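Long-range contact in hypothetical protein (Leishmania major, PDB 1R75), which is of unknown function but folds as an all-beta domain built from two antiparallel sheets and belongs to the DUF1935 family: residues L69-T83 with G99-E111. Sequence-based numbering, arbitrary orientation.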
ATOM      1  N   LEU A  69      10.503  -2.037  -2.291  1.00 17.55           N
ATOM      2  CA  LEU A  69      11.672  -2.874  -2.182  1.00 20.52           C
ATOM      3  C   LEU A  69      12.249  -2.706  -0.801  1.00 20.62           C
ATOM      4  O   LEU A  69      12.558  -1.572  -0.391  1.00 20.19           O
ATOM      5  CB  LEU A  69      12.737  -2.358  -3.110  1.00 22.74           C
ATOM      6  CG  LEU A  69      12.719  -2.617  -4.548  1.00 31.94           C
ATOM      7  CD1 LEU A  69      13.528  -1.452  -5.267  1.00 35.91           C
ATOM      8  CD2 LEU A  69      13.321  -4.065  -4.788  1.00 32.73           C
ATOM      9  N   PHE A  70      12.409  -3.813  -0.100  1.00 19.22           N
ATOM     10  CA  PHE A  70      12.872  -3.902   1.255  1.00 18.93           C
ATOM     11  C   PHE A  70      14.276  -4.518   1.286  1.00 18.08           C
ATOM     12  O   PHE A  70      14.626  -5.395   0.439  1.00 19.00           O
ATOM     13  CB  PHE A  70      11.913  -4.709   2.094  1.00 18.42           C
ATOM     14  CG  PHE A  70      10.574  -4.134   2.258  1.00 18.58           C
ATOM     15  CD1 PHE A  70      10.242  -3.313   3.360  1.00 17.46           C
ATOM     16  CD2 PHE A  70       9.526  -4.571   1.407  1.00 17.63           C
ATOM     17  CE1 PHE A  70       8.980  -2.832   3.521  1.00 20.54           C
ATOM     18  CE2 PHE A  70       8.264  -4.118   1.627  1.00 17.15           C
ATOM     19  CZ  PHE A  70       7.974  -3.277   2.660  1.00 17.76           C
ATOM     20  N   ASP A  71      15.133  -3.930   2.089  1.00 18.78           N
ATOM     21  CA  ASP A  71      16.485  -4.410   2.261  1.00 20.63           C
ATOM     22  C   ASP A  71      16.524  -5.803   2.928  1.00 21.87           C
ATOM     23  O   ASP A  71      15.602  -6.242   3.619  1.00 21.50           O
ATOM     24  CB  ASP A  71      17.360  -3.466   3.103  1.00 21.64           C
ATOM     25  CG  ASP A  71      17.635  -2.147   2.440  1.00 25.44           C
ATOM     26  OD1 ASP A  71      17.319  -1.943   1.193  1.00 26.54           O
ATOM     27  OD2 ASP A  71      18.232  -1.260   3.125  1.00 25.24           O
ATOM     28  N   TYR A  72      17.672  -6.439   2.699  1.00 25.49           N
ATOM     29  CA  TYR A  72      17.932  -7.887   2.860  1.00 28.44           C
ATOM     30  C   TYR A  72      17.725  -8.251   4.314  1.00 26.40           C
ATOM     31  O   TYR A  72      17.320  -9.349   4.642  1.00 27.42           O
ATOM     32  CB  TYR A  72      19.410  -8.174   2.401  1.00 29.66           C
ATOM     33  CG  TYR A  72      20.459  -7.726   3.465  1.00 36.24           C
ATOM     34  CD1 TYR A  72      21.018  -8.633   4.369  1.00 42.13           C
ATOM     35  CD2 TYR A  72      20.852  -6.377   3.576  1.00 44.22           C
ATOM     36  CE1 TYR A  72      21.947  -8.224   5.347  1.00 46.06           C
ATOM     37  CE2 TYR A  72      21.752  -5.941   4.588  1.00 45.87           C
ATOM     38  CZ  TYR A  72      22.302  -6.877   5.456  1.00 48.52           C
ATOM     39  OH  TYR A  72      23.195  -6.477   6.444  1.00 55.41           O
ATOM     40  N   ASP A  73      17.934  -7.289   5.216  1.00 25.92           N
ATOM     41  CA  ASP A  73      17.776  -7.516   6.647  1.00 27.18           C
ATOM     42  C   ASP A  73      16.415  -7.276   7.288  1.00 24.64           C
ATOM     43  O   ASP A  73      16.192  -7.514   8.477  1.00 23.80           O
ATOM     44  CB  ASP A  73      18.902  -6.825   7.457  1.00 28.04           C
ATOM     45  CG  ASP A  73      18.963  -5.357   7.221  1.00 33.54           C
ATOM     46  OD1 ASP A  73      18.379  -4.853   6.205  1.00 28.96           O
ATOM     47  OD2 ASP A  73      19.585  -4.647   8.036  1.00 34.25           O
ATOM     48  N   SER A  74      15.459  -6.885   6.472  1.00 23.50           N
ATOM     49  CA  SER A  74      14.063  -6.908   6.816  1.00 21.84           C
ATOM     50  C   SER A  74      13.574  -8.349   7.039  1.00 22.63           C
ATOM     51  O   SER A  74      13.976  -9.228   6.328  1.00 22.70           O
ATOM     52  CB  SER A  74      13.235  -6.277   5.683  1.00 20.82           C
ATOM     53  OG  SER A  74      13.483  -4.860   5.568  1.00 22.42           O
ATOM     54  N   GLN A  75      12.686  -8.524   8.001  1.00 21.89           N
ATOM     55  CA  GLN A  75      12.073  -9.793   8.253  1.00 24.44           C
ATOM     56  C   GLN A  75      10.548  -9.614   8.210  1.00 21.81           C
ATOM     57  O   GLN A  75       9.873  -9.284   9.198  1.00 23.46           O
ATOM     58  CB  GLN A  75      12.542 -10.331   9.610  1.00 25.09           C
ATOM     59  CG  GLN A  75      13.997 -10.478   9.689  1.00 30.43           C
ATOM     60  CD  GLN A  75      14.425 -10.834  11.138  1.00 40.84           C
ATOM     61  OE1 GLN A  75      13.605 -11.316  11.963  1.00 47.72           O
ATOM     62  NE2 GLN A  75      15.674 -10.591  11.450  1.00 47.09           N
ATOM     63  N   ILE A  76      10.027  -9.722   7.013  1.00 20.26           N
ATOM     64  CA  ILE A  76       8.627  -9.448   6.750  1.00 21.32           C
ATOM     65  C   ILE A  76       7.975 -10.577   6.011  1.00 20.31           C
ATOM     66  O   ILE A  76       8.618 -11.272   5.253  1.00 20.93           O
ATOM     67  CB  ILE A  76       8.417  -8.121   5.951  1.00 19.94           C
ATOM     68  CG1 ILE A  76       9.349  -8.040   4.778  1.00 24.16           C
ATOM     69  CG2 ILE A  76       8.658  -6.941   6.858  1.00 22.83           C
ATOM     70  CD1 ILE A  76       8.936  -7.078   3.749  1.00 26.68           C
ATOM     71  N   VAL A  77       6.673 -10.663   6.187  1.00 20.96           N
ATOM     72  CA  VAL A  77       5.861 -11.487   5.328  1.00 20.52           C
ATOM     73  C   VAL A  77       4.836 -10.607   4.606  1.00 18.09           C
ATOM     74  O   VAL A  77       4.296  -9.681   5.210  1.00 17.92           O
ATOM     75  CB  VAL A  77       5.160 -12.659   6.111  1.00 18.84           C
ATOM     76  CG1 VAL A  77       6.190 -13.436   6.711  1.00 22.57           C
ATOM     77  CG2 VAL A  77       4.187 -12.170   7.044  1.00 23.65           C
ATOM     78  N   PRO A  78       4.474 -10.954   3.390  1.00 17.03           N
ATOM     79  CA  PRO A  78       3.374 -10.238   2.749  1.00 18.00           C
ATOM     80  C   PRO A  78       2.037 -10.618   3.353  1.00 16.94           C
ATOM     81  O   PRO A  78       1.872 -11.754   3.765  1.00 20.15           O
ATOM     82  CB  PRO A  78       3.474 -10.726   1.292  1.00 17.21           C
ATOM     83  CG  PRO A  78       3.947 -12.181   1.415  1.00 19.92           C
ATOM     84  CD  PRO A  78       5.051 -11.955   2.429  1.00 19.85           C
ATOM     85  N   LEU A  79       1.104  -9.698   3.378  1.00 16.09           N
ATOM     86  CA  LEU A  79      -0.266  -9.886   3.853  1.00 16.03           C
ATOM     87  C   LEU A  79      -1.242  -9.890   2.758  1.00 16.52           C
ATOM     88  O   LEU A  79      -1.066  -9.250   1.682  1.00 16.69           O
ATOM     89  CB  LEU A  79      -0.634  -8.758   4.820  1.00 15.61           C
ATOM     90  CG  LEU A  79       0.168  -8.723   6.137  1.00 16.97           C
ATOM     91  CD1 LEU A  79      -0.411  -7.642   7.091  1.00 20.56           C
ATOM     92  CD2 LEU A  79       0.212 -10.054   6.758  1.00 21.70           C
ATOM     93  N   GLY A  80      -2.358 -10.591   2.937  1.00 15.22           N
ATOM     94  CA  GLY A  80      -3.489 -10.330   2.064  1.00 16.94           C
ATOM     95  C   GLY A  80      -3.265 -10.765   0.629  1.00 17.93           C
ATOM     96  O   GLY A  80      -2.781 -11.879   0.385  1.00 20.62           O
ATOM     97  N   ASP A  81      -3.555  -9.861  -0.295  1.00 19.00           N
ATOM     98  CA  ASP A  81      -3.351 -10.070  -1.693  1.00 19.49           C
ATOM     99  C   ASP A  81      -2.009  -9.566  -2.144  1.00 19.66           C
ATOM    100  O   ASP A  81      -1.770  -9.577  -3.333  1.00 22.76           O
ATOM    101  CB  ASP A  81      -4.416  -9.360  -2.494  1.00 20.06           C
ATOM    102  CG  ASP A  81      -5.810  -9.964  -2.274  1.00 26.62           C
ATOM    103  OD1 ASP A  81      -5.895 -11.182  -2.152  1.00 27.30           O
ATOM    104  OD2 ASP A  81      -6.800  -9.248  -2.203  1.00 31.71           O
ATOM    105  N   THR A  82      -1.110  -9.149  -1.241  1.00 19.34           N
ATOM    106  CA  THR A  82       0.248  -8.686  -1.656  1.00 17.15           C
ATOM    107  C   THR A  82       1.056  -9.844  -2.249  1.00 21.02           C
ATOM    108  O   THR A  82       1.005 -10.978  -1.756  1.00 20.82           O
ATOM    109  CB  THR A  82       0.933  -8.114  -0.449  1.00 17.59           C
ATOM    110  OG1 THR A  82       0.125  -7.052   0.025  1.00 16.77           O
ATOM    111  CG2 THR A  82       2.341  -7.584  -0.738  1.00 17.85           C
ATOM    112  N   THR A  83       1.791  -9.573  -3.310  1.00 19.63           N
ATOM    113  CA  THR A  83       2.723 -10.583  -3.861  1.00 22.71           C
ATOM    114  C   THR A  83       4.110 -10.137  -3.527  1.00 22.81           C
ATOM    115  O   THR A  83       4.405  -8.919  -3.513  1.00 23.29           O
ATOM    116  CB  THR A  83       2.500 -10.732  -5.358  1.00 25.62           C
ATOM    117  OG1 THR A  83       2.472  -9.440  -5.918  1.00 33.45           O
ATOM    118  CG2 THR A  83       1.095 -11.055  -5.652  1.00 24.24           C
ATOM    119  N   GLY A  99      20.655  -9.039  -1.640  1.00 39.27           N
ATOM    120  CA  GLY A  99      19.339  -9.292  -2.255  1.00 38.75           C
ATOM    121  C   GLY A  99      18.335  -8.347  -1.625  1.00 38.38           C
ATOM    122  O   GLY A  99      18.705  -7.650  -0.650  1.00 39.34           O
ATOM    123  N   LYS A 100      17.120  -8.248  -2.193  1.00 34.30           N
ATOM    124  CA  LYS A 100      16.051  -7.428  -1.616  1.00 30.77           C
ATOM    125  C   LYS A 100      14.747  -8.189  -1.779  1.00 26.72           C
ATOM    126  O   LYS A 100      14.687  -9.214  -2.474  1.00 28.10           O
ATOM    127  CB  LYS A 100      15.983  -6.128  -2.362  1.00 31.65           C
ATOM    128  CG  LYS A 100      17.305  -5.397  -2.262  1.00 35.11           C
ATOM    129  CD  LYS A 100      17.191  -3.900  -2.225  1.00 34.77           C
ATOM    130  CE  LYS A 100      18.618  -3.312  -2.118  1.00 38.73           C
ATOM    131  NZ  LYS A 100      18.887  -2.779  -0.711  1.00 40.86           N
ATOM    132  N   TYR A 101      13.727  -7.701  -1.124  1.00 22.75           N
ATOM    133  CA  TYR A 101      12.379  -8.254  -1.171  1.00 20.20           C
ATOM    134  C   TYR A 101      11.511  -7.224  -1.861  1.00 22.19           C
ATOM    135  O   TYR A 101      11.460  -6.069  -1.446  1.00 23.07           O
ATOM    136  CB  TYR A 101      11.871  -8.499   0.190  1.00 21.28           C
ATOM    137  CG  TYR A 101      12.789  -9.307   1.053  1.00 24.03           C
ATOM    138  CD1 TYR A 101      12.901 -10.707   0.866  1.00 30.38           C
ATOM    139  CD2 TYR A 101      13.532  -8.721   2.045  1.00 25.66           C
ATOM    140  CE1 TYR A 101      13.744 -11.472   1.644  1.00 31.67           C
ATOM    141  CE2 TYR A 101      14.384  -9.446   2.807  1.00 28.29           C
ATOM    142  CZ  TYR A 101      14.499 -10.827   2.624  1.00 34.76           C
ATOM    143  OH  TYR A 101      15.367 -11.539   3.461  1.00 40.21           O
ATOM    144  N   LEU A 102      10.852  -7.611  -2.913  1.00 20.99           N
ATOM    145  CA  LEU A 102       9.904  -6.773  -3.584  1.00 19.84           C
ATOM    146  C   LEU A 102       8.515  -7.228  -3.245  1.00 20.47           C
ATOM    147  O   LEU A 102       8.188  -8.425  -3.406  1.00 20.40           O
ATOM    148  CB  LEU A 102      10.171  -6.836  -5.066  1.00 20.82           C
ATOM    149  CG  LEU A 102       9.370  -5.876  -5.921  1.00 26.57           C
ATOM    150  CD1 LEU A 102       9.755  -4.484  -5.681  1.00 24.90           C
ATOM    151  CD2 LEU A 102       9.637  -6.295  -7.389  1.00 32.89           C
ATOM    152  N   CYS A 103       7.718  -6.317  -2.704  1.00 17.99           N
ATOM    153  CA  CYS A 103       6.315  -6.540  -2.383  1.00 18.06           C
ATOM    154  C   CYS A 103       5.413  -5.566  -3.050  1.00 17.54           C
ATOM    155  O   CYS A 103       5.707  -4.374  -3.152  1.00 19.13           O
ATOM    156  CB  CYS A 103       6.042  -6.427  -0.905  1.00 17.63           C
ATOM    157  SG  CYS A 103       6.940  -7.524   0.173  1.00 23.26           S
ATOM    158  N   GLU A 104       4.309  -6.067  -3.603  1.00 17.39           N
ATOM    159  CA  GLU A 104       3.491  -5.229  -4.435  1.00 18.54           C
ATOM    160  C   GLU A 104       2.031  -5.584  -4.278  1.00 17.88           C
ATOM    161  O   GLU A 104       1.700  -6.793  -4.061  1.00 19.19           O
ATOM    162  CB  GLU A 104       3.922  -5.331  -5.869  1.00 22.55           C
ATOM    163  CG  GLU A 104       3.628  -6.587  -6.546  1.00 27.87           C
ATOM    164  CD  GLU A 104       4.209  -6.634  -8.009  1.00 40.00           C
ATOM    165  OE1 GLU A 104       4.348  -5.582  -8.691  1.00 42.81           O
ATOM    166  OE2 GLU A 104       4.497  -7.758  -8.491  1.00 46.72           O
ATOM    167  N   VAL A 105       1.160  -4.580  -4.435  1.00 19.50           N
ATOM    168  CA  VAL A 105      -0.272  -4.785  -4.297  1.00 18.08           C
ATOM    169  C   VAL A 105      -0.966  -3.709  -5.152  1.00 20.95           C
ATOM    170  O   VAL A 105      -0.428  -2.625  -5.397  1.00 20.71           O
ATOM    171  CB  VAL A 105      -0.738  -4.741  -2.779  1.00 19.80           C
ATOM    172  CG1 VAL A 105      -0.686  -3.333  -2.232  1.00 20.04           C
ATOM    173  CG2 VAL A 105      -2.082  -5.462  -2.572  1.00 21.16           C
ATOM    174  N   ASP A 106      -2.161  -4.030  -5.609  1.00 22.38           N
ATOM    175  CA  ASP A 106      -3.050  -3.000  -6.166  1.00 24.86           C
ATOM    176  C   ASP A 106      -4.119  -2.574  -5.186  1.00 22.97           C
ATOM    177  O   ASP A 106      -4.653  -3.402  -4.513  1.00 24.71           O
ATOM    178  CB  ASP A 106      -3.717  -3.569  -7.417  1.00 26.07           C
ATOM    179  CG  ASP A 106      -2.716  -3.947  -8.465  1.00 35.64           C
ATOM    180  OD1 ASP A 106      -1.736  -3.185  -8.682  1.00 39.49           O
ATOM    181  OD2 ASP A 106      -2.802  -5.013  -9.133  1.00 47.20           O
ATOM    182  N   VAL A 107      -4.466  -1.281  -5.134  1.00 21.58           N
ATOM    183  CA  VAL A 107      -5.352  -0.787  -4.152  1.00 20.62           C
ATOM    184  C   VAL A 107      -6.498  -0.043  -4.907  1.00 21.18           C
ATOM    185  O   VAL A 107      -6.271   0.992  -5.566  1.00 21.61           O
ATOM    186  CB  VAL A 107      -4.694   0.194  -3.221  1.00 20.68           C
ATOM    187  CG1 VAL A 107      -5.607   0.547  -2.054  1.00 19.60           C
ATOM    188  CG2 VAL A 107      -3.363  -0.319  -2.742  1.00 20.58           C
ATOM    189  N   ARG A 108      -7.688  -0.626  -4.848  1.00 20.75           N
ATOM    190  CA  ARG A 108      -8.828  -0.099  -5.575  1.00 23.21           C
ATOM    191  C   ARG A 108      -9.359   1.125  -4.863  1.00 23.37           C
ATOM    192  O   ARG A 108      -9.052   1.390  -3.667  1.00 22.88           O
ATOM    193  CB  ARG A 108      -9.920  -1.165  -5.724  1.00 25.54           C
ATOM    194  CG  ARG A 108      -9.473  -2.294  -6.626  1.00 29.32           C
ATOM    195  CD  ARG A 108     -10.371  -3.511  -6.544  1.00 37.94           C
ATOM    196  NE  ARG A 108      -9.665  -4.774  -6.825  1.00 46.28           N
ATOM    197  CZ  ARG A 108      -8.620  -5.319  -6.107  1.00 53.25           C
ATOM    198  NH1 ARG A 108      -8.075  -4.739  -5.015  1.00 54.77           N
ATOM    199  NH2 ARG A 108      -8.088  -6.469  -6.528  1.00 52.68           N
ATOM    200  N   PRO A 109     -10.195   1.893  -5.553  1.00 23.85           N
ATOM    201  CA  PRO A 109     -10.790   3.090  -4.938  1.00 23.62           C
ATOM    202  C   PRO A 109     -11.444   2.858  -3.574  1.00 24.36           C
ATOM    203  O   PRO A 109     -12.281   1.957  -3.495  1.00 26.04           O
ATOM    204  CB  PRO A 109     -11.835   3.530  -6.003  1.00 25.74           C
ATOM    205  CG  PRO A 109     -11.346   3.024  -7.256  1.00 24.06           C
ATOM    206  CD  PRO A 109     -10.634   1.720  -6.942  1.00 25.64           C
ATOM    207  N   LEU A 110     -11.092   3.671  -2.593  1.00 23.49           N
ATOM    208  CA  LEU A 110     -11.569   3.684  -1.182  1.00 26.91           C
ATOM    209  C   LEU A 110     -11.264   2.409  -0.379  1.00 26.69           C
ATOM    210  O   LEU A 110     -11.794   2.204   0.707  1.00 28.28           O
ATOM    211  CB  LEU A 110     -13.111   4.014  -1.125  1.00 27.80           C
ATOM    212  CG  LEU A 110     -13.427   5.275  -1.941  1.00 28.92           C
ATOM    213  CD1 LEU A 110     -14.977   5.559  -1.964  1.00 34.57           C
ATOM    214  CD2 LEU A 110     -12.676   6.440  -1.460  1.00 32.95           C
ATOM    215  N   GLU A 111     -10.419   1.547  -0.943  1.00 24.80           N
ATOM    216  CA  GLU A 111     -10.065   0.319  -0.347  1.00 25.37           C
ATOM    217  C   GLU A 111      -8.892   0.450   0.559  1.00 23.69           C
ATOM    218  O   GLU A 111      -8.020   1.266   0.340  1.00 22.24           O
ATOM    219  CB  GLU A 111      -9.708  -0.652  -1.462  1.00 26.16           C
ATOM    220  CG  GLU A 111      -9.781  -2.103  -1.199  1.00 34.34           C
ATOM    221  CD  GLU A 111      -9.571  -2.898  -2.507  1.00 39.74           C
ATOM    222  OE1 GLU A 111      -8.444  -2.816  -3.103  1.00 29.39           O
ATOM    223  OE2 GLU A 111     -10.568  -3.575  -2.964  1.00 41.03           O
TER
HETATM  224  O   HOH W   1      19.374  -5.129   0.581  1.00 31.14           O
HETATM  225  O   HOH W   2      15.691 -11.280   6.315  1.00 40.70           O
HETATM  226  O   HOH W   3      -0.885  -8.248  -5.687  1.00 38.27           O
HETATM  227  O   HOH W   4      -5.795  -7.202  -4.749  1.00 55.55           O
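Cys103 SG approaches the Phe70 ring obliquely, 3.9 Å from CE2, in a sulfur-aromatic contact between the two antiparallel sheets of an all-beta fold. Strand 100-107 runs between strands 62-71 and 83-86 of one sheet, while strand 75-78 borders the other, and from there Ile76 sets CD1 over one face of the Phe70 ring, offset toward its rim. A small, polarisable thiol suits a place where it touches both the ring and Ile76 CD1. Cys103 CB packs against Thr82 CG2 at 3.9 Å. On the opposite face from Phe70 and Tyr101, Leu69 and Leu102 meet by their branches, Leu69 CG to Leu102 CD1 at 3.7 Å.

Phe70 and Tyr101 form a hydrogen-bonded antiparallel pair: Phe70 N reaches Tyr101 O at 2.8 Å, and Tyr101 N returns to Phe70 O. Thr83 and Glu104 repeat this pairing on the strand's other flank. The Tyr101 ring reaches along the Asp71-Ser74 turn with its edge toward the carbonyls of Asp71 and Tyr72, and a water joins its OH to Ser74 O.

At the polar margin, the long aliphatic chain of Lys100 passes Phe70 O and runs beside Asp71. Its NZ also donates to a water held by Tyr72 N and Gly99 O, and meets Asp71 OD1 at 2.6 Å, in a salt bridge made from above the carboxylate plane.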